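PDB 3GYC: putative glycoside hydrolase from Parabacteroides distasonis ATCC 8503, which probably hydrolyses glycosidic bonds in carbohydrates, as a cellulase-like TIM-barrel enzyme. Local coordinates for residues A[57-62]-A[115-120]; A[26-31]-A[86-91]; A[19-24]-A[80-85]. One frame throughout, in Å; residues are numbered along the deposited sequence. Where two conformers were deposited one is given.

Contact 1: A[57-62]-A[115-120]. With EDO (1,2-ethanediol), chain F.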
loop_
_atom_site.group_PDB
_atom_site.type_symbol
_atom_site.label_atom_id
_atom_site.label_comp_id
_atom_site.label_asym_id
_atom_site.label_seq_id
_atom_site.Cartn_x
_atom_site.Cartn_y
_atom_site.Cartn_z
ATOM N N ASP A 57 -8.254 0.769 -0.912
ATOM C CA ASP A 57 -9.021 0.161 0.174
ATOM C C ASP A 57 -10.382 -0.257 -0.402
ATOM O O ASP A 57 -11.095 0.572 -1.015
ATOM C CB ASP A 57 -9.198 1.152 1.313
ATOM C CG ASP A 57 -9.721 0.474 2.585
ATOM O OD1 ASP A 57 -10.425 -0.556 2.491
ATOM O OD2 ASP A 57 -9.337 0.923 3.677
ATOM N N ALA A 58 -10.741 -1.532 -0.202
ATOM C CA ALA A 58 -12.007 -2.116 -0.700
ATOM C C ALA A 58 -13.146 -1.998 0.353
ATOM O O ALA A 58 -14.295 -2.342 0.038
ATOM C CB ALA A 58 -11.801 -3.585 -1.038
ATOM N N TYR A 59 -12.806 -1.558 1.582
ATOM C CA TYR A 59 -13.789 -1.443 2.698
ATOM C C TYR A 59 -14.644 -2.722 2.789
ATOM O O TYR A 59 -15.893 -2.652 2.822
ATOM C CB TYR A 59 -14.712 -0.261 2.475
ATOM C CG TYR A 59 -14.099 1.125 2.412
ATOM C CD1 TYR A 59 -13.551 1.620 1.244
ATOM C CD2 TYR A 59 -14.159 1.985 3.519
ATOM C CE1 TYR A 59 -13.035 2.922 1.183
ATOM C CE2 TYR A 59 -13.633 3.274 3.472
ATOM C CZ TYR A 59 -13.090 3.749 2.299
ATOM O OH TYR A 59 -12.587 5.038 2.236
ATOM N N PRO A 60 -13.992 -3.895 2.846
ATOM C CA PRO A 60 -14.717 -5.200 2.839
ATOM C C PRO A 60 -15.667 -5.359 4.010
ATOM O O PRO A 60 -16.753 -5.921 3.879
ATOM C CB PRO A 60 -13.593 -6.227 2.972
ATOM C CG PRO A 60 -12.477 -5.497 3.662
ATOM C CD PRO A 60 -12.631 -4.005 3.375
ATOM N N HIS A 61 -15.237 -4.885 5.165
ATOM C CA HIS A 61 -16.055 -4.894 6.371
ATOM C C HIS A 61 -17.391 -4.150 6.215
ATOM O O HIS A 61 -18.435 -4.616 6.712
ATOM C CB HIS A 61 -15.233 -4.387 7.576
ATOM C CG HIS A 61 -14.760 -2.975 7.467
ATOM N ND1 HIS A 61 -13.940 -2.530 6.444
ATOM C CD2 HIS A 61 -14.914 -1.926 8.308
ATOM C CE1 HIS A 61 -13.665 -1.256 6.645
ATOM N NE2 HIS A 61 -14.233 -0.866 7.769
ATOM N N LEU A 62 -17.379 -3.026 5.525
ATOM C CA LEU A 62 -18.570 -2.246 5.273
ATOM C C LEU A 62 -19.426 -2.920 4.203
ATOM O O LEU A 62 -20.656 -3.032 4.355
ATOM C CB LEU A 62 -18.214 -0.809 4.884
ATOM C CG LEU A 62 -17.405 -0.003 5.917
ATOM C CD1 LEU A 62 -17.286 1.456 5.485
ATOM C CD2 LEU A 62 -18.007 -0.136 7.346
ATOM N N TRP A 115 -7.558 -0.682 5.323
ATOM C CA TRP A 115 -7.132 -0.024 6.547
ATOM C C TRP A 115 -8.258 -0.138 7.604
ATOM O O TRP A 115 -8.148 0.419 8.690
ATOM C CB TRP A 115 -6.786 1.440 6.277
ATOM C CG TRP A 115 -5.534 1.655 5.523
ATOM C CD1 TRP A 115 -4.360 2.163 6.008
ATOM C CD2 TRP A 115 -5.314 1.420 4.099
ATOM N NE1 TRP A 115 -3.443 2.278 4.955
ATOM C CE2 TRP A 115 -3.992 1.804 3.807
ATOM C CE3 TRP A 115 -6.112 0.916 3.061
ATOM C CZ2 TRP A 115 -3.434 1.686 2.516
ATOM C CZ3 TRP A 115 -5.576 0.813 1.804
ATOM C CH2 TRP A 115 -4.231 1.176 1.544
ATOM N N TYR A 116 -9.341 -0.856 7.267
ATOM C CA TYR A 116 -10.475 -1.091 8.167
ATOM C C TYR A 116 -10.931 0.204 8.877
ATOM O O TYR A 116 -10.888 0.321 10.118
ATOM C CB TYR A 116 -10.092 -2.208 9.138
ATOM C CG TYR A 116 -9.861 -3.481 8.392
ATOM C CD1 TYR A 116 -10.946 -4.301 8.046
ATOM C CD2 TYR A 116 -8.584 -3.880 8.015
ATOM C CE1 TYR A 116 -10.762 -5.469 7.325
ATOM C CE2 TYR A 116 -8.387 -5.043 7.278
ATOM C CZ TYR A 116 -9.481 -5.835 6.935
ATOM O OH TYR A 116 -9.330 -6.998 6.212
ATOM N N ARG A 117 -11.326 1.169 8.055
ATOM C CA ARG A 117 -11.739 2.483 8.503
ATOM C C ARG A 117 -12.836 2.323 9.528
ATOM O O ARG A 117 -13.737 1.515 9.346
ATOM C CB ARG A 117 -12.200 3.333 7.332
ATOM C CG ARG A 117 -11.057 3.686 6.379
ATOM C CD ARG A 117 -10.190 4.849 6.921
ATOM N NE ARG A 117 -10.923 6.114 6.786
ATOM C CZ ARG A 117 -11.450 6.812 7.788
ATOM N NH1 ARG A 117 -11.330 6.418 9.060
ATOM N NH2 ARG A 117 -12.109 7.918 7.522
ATOM N N LEU A 118 -12.710 3.049 10.621
ATOM C CA LEU A 118 -13.710 2.983 11.693
ATOM C C LEU A 118 -14.926 3.831 11.401
ATOM O O LEU A 118 -14.839 5.070 11.308
ATOM C CB LEU A 118 -13.147 3.421 13.034
ATOM C CG LEU A 118 -12.062 2.562 13.672
ATOM C CD1 LEU A 118 -11.540 3.269 14.925
ATOM C CD2 LEU A 118 -12.580 1.137 13.989
ATOM N N ASP A 119 -16.066 3.162 11.270
ATOM C CA ASP A 119 -17.335 3.838 11.145
ATOM C C ASP A 119 -17.784 4.075 12.594
ATOM O O ASP A 119 -17.218 3.501 13.524
ATOM C CB ASP A 119 -18.368 3.010 10.414
ATOM C CG ASP A 119 -18.734 1.710 11.171
ATOM O OD1 ASP A 119 -17.836 0.843 11.312
ATOM O OD2 ASP A 119 -19.902 1.598 11.647
ATOM N N VAL A 120 -18.824 4.868 12.792
ATOM C CA VAL A 120 -19.266 5.169 14.149
ATOM C C VAL A 120 -19.693 3.902 14.953
ATOM O O VAL A 120 -19.614 3.887 16.165
ATOM C CB VAL A 120 -20.334 6.269 14.147
ATOM C CG1 VAL A 120 -19.685 7.572 13.624
ATOM C CG2 VAL A 120 -21.530 5.871 13.280
HETATM C C1 EDO F . -8.515 2.740 10.779
HETATM O O1 EDO F . -8.388 3.038 9.369
HETATM C C2 EDO F . -9.197 3.881 11.573
HETATM O O2 EDO F . -10.376 4.419 10.924
HETATM O O HOH W 1 -11.605 0.700 5.124
#

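Contact 2: A[26-31]-A[86-91]. With EDO (1,2-ethanediol), chain E; EDO (1,2-ethanediol), chain D.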
loop_
_atom_site.group_PDB
_atom_site.type_symbol
_atom_site.label_atom_id
_atom_site.label_comp_id
_atom_site.label_asym_id
_atom_site.label_seq_id
_atom_site.Cartn_x
_atom_site.Cartn_y
_atom_site.Cartn_z
ATOM N N TRP A 26 -9.566 7.514 -2.639
ATOM C CA TRP A 26 -10.346 7.402 -3.847
ATOM C C TRP A 26 -11.850 7.561 -3.577
ATOM O O TRP A 26 -12.590 8.080 -4.433
ATOM C CB TRP A 26 -10.055 6.028 -4.557
ATOM C CG TRP A 26 -10.640 4.862 -3.816
ATOM C CD1 TRP A 26 -10.074 4.176 -2.802
ATOM C CD2 TRP A 26 -11.936 4.282 -4.014
ATOM N NE1 TRP A 26 -10.941 3.212 -2.333
ATOM C CE2 TRP A 26 -12.072 3.232 -3.082
ATOM C CE3 TRP A 26 -12.986 4.549 -4.867
ATOM C CZ2 TRP A 26 -13.215 2.459 -2.998
ATOM C CZ3 TRP A 26 -14.101 3.800 -4.794
ATOM C CH2 TRP A 26 -14.221 2.761 -3.868
ATOM N N LEU A 27 -12.298 7.078 -2.418
ATOM C CA LEU A 27 -13.713 7.164 -2.074
ATOM C C LEU A 27 -13.989 8.381 -1.192
ATOM O O LEU A 27 -15.025 9.032 -1.368
ATOM C CB LEU A 27 -14.146 5.877 -1.352
ATOM C CG LEU A 27 -15.625 5.722 -1.043
ATOM C CD1 LEU A 27 -16.444 5.819 -2.343
ATOM C CD2 LEU A 27 -15.856 4.386 -0.231
ATOM N N GLU A 28 -13.086 8.686 -0.269
ATOM C CA GLU A 28 -13.316 9.735 0.738
ATOM C C GLU A 28 -13.061 11.168 0.341
ATOM O O GLU A 28 -13.750 12.056 0.809
ATOM C CB GLU A 28 -12.479 9.443 1.971
ATOM C CG GLU A 28 -13.073 8.273 2.716
ATOM C CD GLU A 28 -12.298 7.887 3.950
ATOM O OE1 GLU A 28 -11.879 8.781 4.716
ATOM O OE2 GLU A 28 -12.206 6.666 4.229
ATOM N N ARG A 29 -12.069 11.376 -0.526
ATOM C CA ARG A 29 -11.627 12.742 -0.856
ATOM C C ARG A 29 -12.330 13.280 -2.026
ATOM O O ARG A 29 -11.759 13.473 -3.127
ATOM C CB ARG A 29 -10.113 12.766 -1.021
ATOM C CG ARG A 29 -9.374 12.542 0.264
ATOM C CD ARG A 29 -7.871 12.942 0.136
ATOM N NE ARG A 29 -7.690 14.383 -0.043
ATOM C CZ ARG A 29 -7.517 15.279 0.924
ATOM N NH1 ARG A 29 -7.613 14.967 2.199
ATOM N NH2 ARG A 29 -7.397 16.556 0.604
ATOM N N ARG A 30 -13.639 13.466 -1.815
ATOM C CA ARG A 30 -14.507 13.888 -2.902
ATOM C C ARG A 30 -15.388 15.100 -2.560
ATOM O O ARG A 30 -16.379 15.359 -3.218
ATOM C CB ARG A 30 -15.300 12.691 -3.401
ATOM C CG ARG A 30 -14.428 11.464 -3.651
ATOM C CD ARG A 30 -15.244 10.376 -4.287
ATOM N NE ARG A 30 -15.455 10.584 -5.725
ATOM C CZ ARG A 30 -16.464 10.098 -6.434
ATOM N NH1 ARG A 30 -17.475 9.473 -5.856
ATOM N NH2 ARG A 30 -16.481 10.258 -7.739
ATOM N N TRP A 31 -14.970 15.862 -1.553
ATOM C CA TRP A 31 -15.541 17.169 -1.250
ATOM C C TRP A 31 -14.795 18.125 -2.183
ATOM O O TRP A 31 -13.809 17.733 -2.765
ATOM C CB TRP A 31 -15.327 17.560 0.229
ATOM C CG TRP A 31 -13.940 17.693 0.695
ATOM C CD1 TRP A 31 -13.170 18.808 0.623
ATOM C CD2 TRP A 31 -13.143 16.699 1.326
ATOM N NE1 TRP A 31 -11.951 18.568 1.133
ATOM C CE2 TRP A 31 -11.896 17.287 1.583
ATOM C CE3 TRP A 31 -13.335 15.351 1.640
ATOM C CZ2 TRP A 31 -10.860 16.610 2.172
ATOM C CZ3 TRP A 31 -12.289 14.658 2.252
ATOM C CH2 TRP A 31 -11.078 15.283 2.514
ATOM N N ASP A 86 -11.636 14.814 9.008
ATOM C CA ASP A 86 -12.747 14.995 9.952
ATOM C C ASP A 86 -13.799 13.933 9.565
ATOM O O ASP A 86 -13.556 13.112 8.687
ATOM C CB ASP A 86 -13.291 16.438 9.853
ATOM C CG ASP A 86 -13.982 16.922 11.140
ATOM O OD1 ASP A 86 -14.471 16.102 11.962
ATOM O OD2 ASP A 86 -14.090 18.161 11.303
HETATM N N MSE A 87 -14.952 13.942 10.223
HETATM C CA MSE A 87 -15.983 12.950 9.917
HETATM C C MSE A 87 -16.394 13.069 8.451
HETATM O O MSE A 87 -16.344 14.159 7.836
HETATM C CB MSE A 87 -17.182 13.090 10.835
HETATM C CG MSE A 87 -16.787 13.047 12.302
HETATM SE SE MSE A 87 -18.235 12.483 13.435
HETATM C CE MSE A 87 -19.662 13.657 12.747
ATOM N N ASN A 88 -16.740 11.933 7.867
ATOM C CA ASN A 88 -17.106 11.917 6.465
ATOM C C ASN A 88 -18.080 10.757 6.246
ATOM O O ASN A 88 -18.216 9.872 7.108
ATOM C CB ASN A 88 -15.845 11.771 5.617
ATOM C CG ASN A 88 -16.058 12.172 4.166
ATOM O OD1 ASN A 88 -17.152 12.638 3.758
ATOM N ND2 ASN A 88 -14.976 12.100 3.390
ATOM N N GLU A 89 -18.809 10.809 5.141
ATOM C CA GLU A 89 -19.798 9.785 4.815
ATOM C C GLU A 89 -19.451 9.164 3.518
ATOM O O GLU A 89 -19.170 9.875 2.572
ATOM C CB GLU A 89 -21.181 10.384 4.633
ATOM C CG GLU A 89 -21.846 10.865 5.877
ATOM C CD GLU A 89 -23.308 11.302 5.601
ATOM O OE1 GLU A 89 -23.930 10.768 4.620
ATOM O OE2 GLU A 89 -23.849 12.136 6.383
ATOM N N VAL A 90 -19.461 7.845 3.455
ATOM C CA VAL A 90 -19.222 7.142 2.193
ATOM C C VAL A 90 -20.241 6.036 1.953
ATOM O O VAL A 90 -20.824 5.483 2.909
ATOM C CB VAL A 90 -17.815 6.494 2.149
ATOM C CG1 VAL A 90 -16.720 7.579 2.342
ATOM C CG2 VAL A 90 -17.696 5.346 3.165
ATOM N N GLN A 91 -20.477 5.761 0.668
ATOM C CA GLN A 91 -21.298 4.633 0.225
ATOM C C GLN A 91 -20.361 3.821 -0.683
ATOM O O GLN A 91 -19.911 4.287 -1.758
ATOM C CB GLN A 91 -22.588 5.062 -0.474
ATOM C CG GLN A 91 -23.436 3.890 -0.824
ATOM C CD GLN A 91 -24.637 4.211 -1.672
ATOM O OE1 GLN A 91 -25.325 5.208 -1.475
ATOM N NE2 GLN A 91 -24.952 3.304 -2.568
HETATM C C1 EDO E . -16.610 12.769 0.036
HETATM O O1 EDO E . -17.351 11.593 0.461
HETATM C C2 EDO E . -17.283 14.054 0.475
HETATM O O2 EDO E . -17.082 14.387 1.869
HETATM C C1 EDO D . -7.964 19.309 3.479
HETATM O O1 EDO D . -7.670 18.998 2.104
HETATM C C2 EDO D . -7.132 18.444 4.382
HETATM O O2 EDO D . -7.048 17.070 3.957
#

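Contact 3: A[19-24]-A[80-85]. With EDO (1,2-ethanediol), chain D.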
loop_
_atom_site.group_PDB
_atom_site.type_symbol
_atom_site.label_atom_id
_atom_site.label_comp_id
_atom_site.label_asym_id
_atom_site.label_seq_id
_atom_site.Cartn_x
_atom_site.Cartn_y
_atom_site.Cartn_z
ATOM N N ILE A 19 2.665 1.127 -10.092
ATOM C CA ILE A 19 1.518 1.196 -9.157
ATOM C C ILE A 19 1.534 2.429 -8.266
ATOM O O ILE A 19 2.584 3.000 -8.001
ATOM C CB ILE A 19 1.433 -0.154 -8.315
ATOM C CG1 ILE A 19 0.123 -0.299 -7.548
ATOM C CG2 ILE A 19 2.623 -0.336 -7.325
ATOM C CD1 ILE A 19 -0.117 -1.783 -7.020
ATOM N N THR A 20 0.347 2.882 -7.869
ATOM C CA THR A 20 0.214 3.923 -6.889
ATOM C C THR A 20 -0.873 3.543 -5.827
ATOM O O THR A 20 -1.857 2.937 -6.171
ATOM C CB THR A 20 -0.164 5.262 -7.503
ATOM O OG1 THR A 20 -0.217 6.196 -6.447
ATOM C CG2 THR A 20 -1.569 5.254 -8.155
HETATM N N MSE A 21 -0.605 3.877 -4.572
HETATM C CA MSE A 21 -1.555 3.723 -3.473
HETATM C C MSE A 21 -2.533 4.904 -3.449
HETATM O O MSE A 21 -2.103 6.066 -3.254
HETATM C CB MSE A 21 -0.826 3.706 -2.142
HETATM C CG MSE A 21 -1.784 3.625 -0.974
HETATM SE SE MSE A 21 -0.906 4.102 0.637
HETATM C CE MSE A 21 -0.811 6.037 0.349
ATOM N N TRP A 22 -3.804 4.626 -3.759
ATOM C CA TRP A 22 -4.892 5.597 -3.583
ATOM C C TRP A 22 -5.738 5.286 -2.338
ATOM O O TRP A 22 -6.748 5.969 -2.071
ATOM C CB TRP A 22 -5.711 5.740 -4.853
ATOM C CG TRP A 22 -5.068 6.652 -5.898
ATOM C CD1 TRP A 22 -3.816 7.172 -5.867
ATOM C CD2 TRP A 22 -5.617 7.039 -7.191
ATOM N NE1 TRP A 22 -3.572 7.945 -7.004
ATOM C CE2 TRP A 22 -4.672 7.890 -7.811
ATOM C CE3 TRP A 22 -6.848 6.865 -7.802
ATOM C CZ2 TRP A 22 -4.889 8.463 -9.045
ATOM C CZ3 TRP A 22 -7.059 7.434 -9.007
ATOM C CH2 TRP A 22 -6.084 8.222 -9.628
ATOM N N ASP A 23 -5.284 4.282 -1.576
ATOM C CA ASP A 23 -5.751 3.977 -0.226
ATOM C C ASP A 23 -7.285 4.117 -0.065
ATOM O O ASP A 23 -8.034 3.495 -0.796
ATOM C CB ASP A 23 -4.945 4.837 0.781
ATOM C CG ASP A 23 -4.963 6.363 0.420
ATOM O OD1 ASP A 23 -4.139 6.781 -0.444
ATOM O OD2 ASP A 23 -5.828 7.117 0.942
ATOM N N PHE A 24 -7.725 4.923 0.891
ATOM C CA PHE A 24 -9.145 5.206 1.094
ATOM C C PHE A 24 -9.482 6.610 0.548
ATOM O O PHE A 24 -10.642 7.026 0.549
ATOM C CB PHE A 24 -9.527 5.009 2.579
ATOM C CG PHE A 24 -8.480 5.450 3.565
ATOM C CD1 PHE A 24 -8.465 6.760 4.056
ATOM C CD2 PHE A 24 -7.525 4.560 4.028
ATOM C CE1 PHE A 24 -7.475 7.150 5.013
ATOM C CE2 PHE A 24 -6.564 4.948 4.963
ATOM C CZ PHE A 24 -6.547 6.247 5.442
ATOM N N GLN A 80 -2.639 14.604 8.205
ATOM C CA GLN A 80 -2.241 14.090 6.868
ATOM C C GLN A 80 -3.299 14.318 5.815
ATOM O O GLN A 80 -4.486 14.493 6.150
ATOM C CB GLN A 80 -1.923 12.600 6.934
ATOM C CG GLN A 80 -1.037 12.193 8.034
ATOM C CD GLN A 80 0.316 12.901 8.018
ATOM O OE1 GLN A 80 0.789 13.305 6.970
ATOM N NE2 GLN A 80 0.913 13.070 9.188
ATOM N N ASP A 81 -2.899 14.228 4.537
ATOM C CA ASP A 81 -3.836 14.441 3.410
ATOM C C ASP A 81 -4.348 13.160 2.691
ATOM O O ASP A 81 -4.869 13.230 1.575
ATOM C CB ASP A 81 -3.239 15.462 2.383
ATOM C CG ASP A 81 -3.276 16.933 2.906
ATOM O OD1 ASP A 81 -4.035 17.228 3.889
ATOM O OD2 ASP A 81 -2.535 17.778 2.330
ATOM N N TRP A 82 -4.170 12.000 3.314
ATOM C CA TRP A 82 -4.782 10.785 2.829
ATOM C C TRP A 82 -6.144 10.751 3.507
ATOM O O TRP A 82 -6.269 11.004 4.706
ATOM C CB TRP A 82 -4.026 9.539 3.198
ATOM C CG TRP A 82 -2.700 9.478 2.614
ATOM C CD1 TRP A 82 -2.385 9.292 1.298
ATOM C CD2 TRP A 82 -1.466 9.626 3.317
ATOM N NE1 TRP A 82 -1.014 9.310 1.143
ATOM C CE2 TRP A 82 -0.434 9.515 2.367
ATOM C CE3 TRP A 82 -1.126 9.824 4.667
ATOM C CZ2 TRP A 82 0.908 9.561 2.718
ATOM C CZ3 TRP A 82 0.220 9.890 5.007
ATOM C CH2 TRP A 82 1.214 9.759 4.039
ATOM N N GLY A 83 -7.159 10.432 2.742
ATOM C CA GLY A 83 -8.492 10.347 3.312
ATOM C C GLY A 83 -9.041 11.613 3.950
ATOM O O GLY A 83 -8.705 12.723 3.568
ATOM N N SER A 84 -9.843 11.439 5.004
ATOM C CA SER A 84 -10.598 12.528 5.602
ATOM C C SER A 84 -10.003 13.104 6.885
ATOM O O SER A 84 -9.711 12.347 7.811
ATOM C CB SER A 84 -12.038 12.000 5.943
ATOM O OG SER A 84 -12.681 11.446 4.817
ATOM N N PRO A 85 -9.916 14.443 6.994
ATOM C CA PRO A 85 -9.372 15.082 8.176
ATOM C C PRO A 85 -10.421 15.308 9.248
ATOM O O PRO A 85 -10.125 15.935 10.249
ATOM C CB PRO A 85 -8.909 16.447 7.650
ATOM C CG PRO A 85 -9.958 16.786 6.594
ATOM C CD PRO A 85 -10.209 15.430 5.933
HETATM C C1 EDO D . -7.964 19.309 3.479
HETATM O O1 EDO D . -7.670 18.998 2.104
HETATM C C2 EDO D . -7.132 18.444 4.382
HETATM O O2 EDO D . -7.048 17.070 3.957
HETATM O O HOH W 2 -1.221 9.259 -2.300
#

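Contact 1: A[57-62]-A[115-120]
D57 sets its CG anti to the backbone N (chi1 -168°), while H61 holds its ring in the crowded position between the backbone N and the carbonyl carbon (chi1 63°); these rotations carry a carboxylate and an imidazole across to the backbone of 115-120. OD2 of D57 accepts from W115 N at 2.9 Å in a nearly straight bond, the donor standing well above the carboxylate plane. A water 2.7 Å from D57 OD2 donates to this same oxygen and accepts from R117 N, so this one oxygen holds two backbone N-H groups of the loop, W115 directly and R117 through the water. The other oxygen, D57 OD1, accepts from Y59 N at 2.7 Å, closing an Asx turn within its own segment, and is also hydrogen-bonded to S114 OG, just ahead of W115. Aspartate suits the place because its short side chain offers two acceptors to two pieces of backbone.

D57 closes strand 53-57, and the loop 115-120 follows the neighbouring parallel strand 109-113, so the contact ties together loops at the C-terminal ends of adjacent TIM-barrel strands, the rim where such hydrolases usually keep their active site. Y59 is the N-cap residue of helix 60-65, whose first turn supplies H61. H61 NE2 donates to R117 O at 2.9 Å, in the ring plane and on a carbonyl lone pair. ND1, buried here, has no partner in the model, which is consistent with a neutral ring protonated on NE2. Y116 CD1 comes over one face of that imidazole, 3.8 Å from H61 ND1, the planes inclined by 49°. P60 CG packs 4.0 Å from Y116 CE1, while Y116 OH is held by L158 O and W137 NE1. Alongside, Y59 CE2 rests 3.9 Å from R117 CG, both side chains running the same way to E28; R117 NH1 also donates to K74 O and to a bound ethanediol.

Contact 2: A[26-31]-A[86-91]
L27 leads this contact from the helix 25-28 side. Its CB sits over the centre of the indole of W26, the preceding residue, and L27 CG, anti to the backbone N, is 3.9 Å from V90 CB. At the tip the branches part: L27 CD2 presses on the valine, 3.7 Å from V90 CB, whereas L27 CD1 reaches past it to lie 3.8 Å from Q91 O. A leucine fits because its fork straddles both the beta-branched side chain and the backbone beyond. E28 adds its aliphatic part, E28 CG 3.7 Å from V90 CG1, and its OE1 bonds to S84 OG.

The contact lays the short helix after the first barrel strand against strand 88-90, which pairs antiparallel with 71-73 within the long connection between the second and third barrel strands.

N88 provides the polar link. With CG anti to the backbone N, its amide brings N88 ND2 to E28 O at 2.9 Å, on a carbonyl lone pair and in the amide plane, though the bond is bent (131°). ND2 also binds S84 OG, and the edge of the W31 ring lies close to it, W31 CZ3 being 3.9 Å from N88 ND2. OD1 accepts from its neighbour E89 N and from O2 of an ethanediol. Since the chain leaves helical geometry at R29, E28 O, which gets just a weak bond from R30 N within its own segment, gains a side-chain donor from N88.

Contact 3: A[19-24]-A[80-85]
Strand 17-23 is the first strand of the TIM barrel, and where it gives way to helix 25-28 it meets the loop 80-85, part of the long connection between the second and third barrel strands.

Apolar contact comes first. Selenomethionine M21 extends from the strand and bends at its last torsion, putting M21 CE 3.4 Å from W82 NE1 and 3.7 Å from W82 CD1; the two side chains cross at about a right angle. A flexible, unbranched side chain suits this reach to a broad indole. W82 NE1 itself donates to N347 O, with a weak bond to a water that also lies near M21 O.

The polar part centres on D23. Its carboxylate stands nearly perpendicular to the indole, D23 OD1 3.5 Å from W82 CD1, and also caps a backbone N at the turn into helix 25-28. OD2 bonds to S25 OG, which is also hydrogen-bonded to G83 N. The serine thus joins the strand end to the loop, although the two segments share no direct hydrogen bond. An alanine at D23 would lose this cap and the partner of S25, and would probably loosen the hold on G83.

Packing of a ring on backbone completes the contact. G83 has a positive phi (60°), readily adopted by glycine, and a CB placed there would fall 2.4 Å from F24 CE1. Without one, G83 CA comes to 3.7 Å from F24 CD1.

All three contacts gather on the C-terminal rim of the barrel. Contacts 1 and 3 are wholly buried and start from adjacent strands, D57 N bonding to D23 O; contact 2 lies further out and is only partly buried. Ethanediol, probably from the crystallisation liquor, binds at all three. Contacts 2 and 3 bring successive parts of one connection, 80-91, onto successive parts of 19-31. Chemistry follows place: contact 1 relies on side-chain-to-backbone bonds and a water, contact 2 on aliphatic packing with one bent amide bond, contact 3 on close packing with D23 OD2 and W82 NE1 bonded to residues outside it. E28 of contact 2 touches both other contacts.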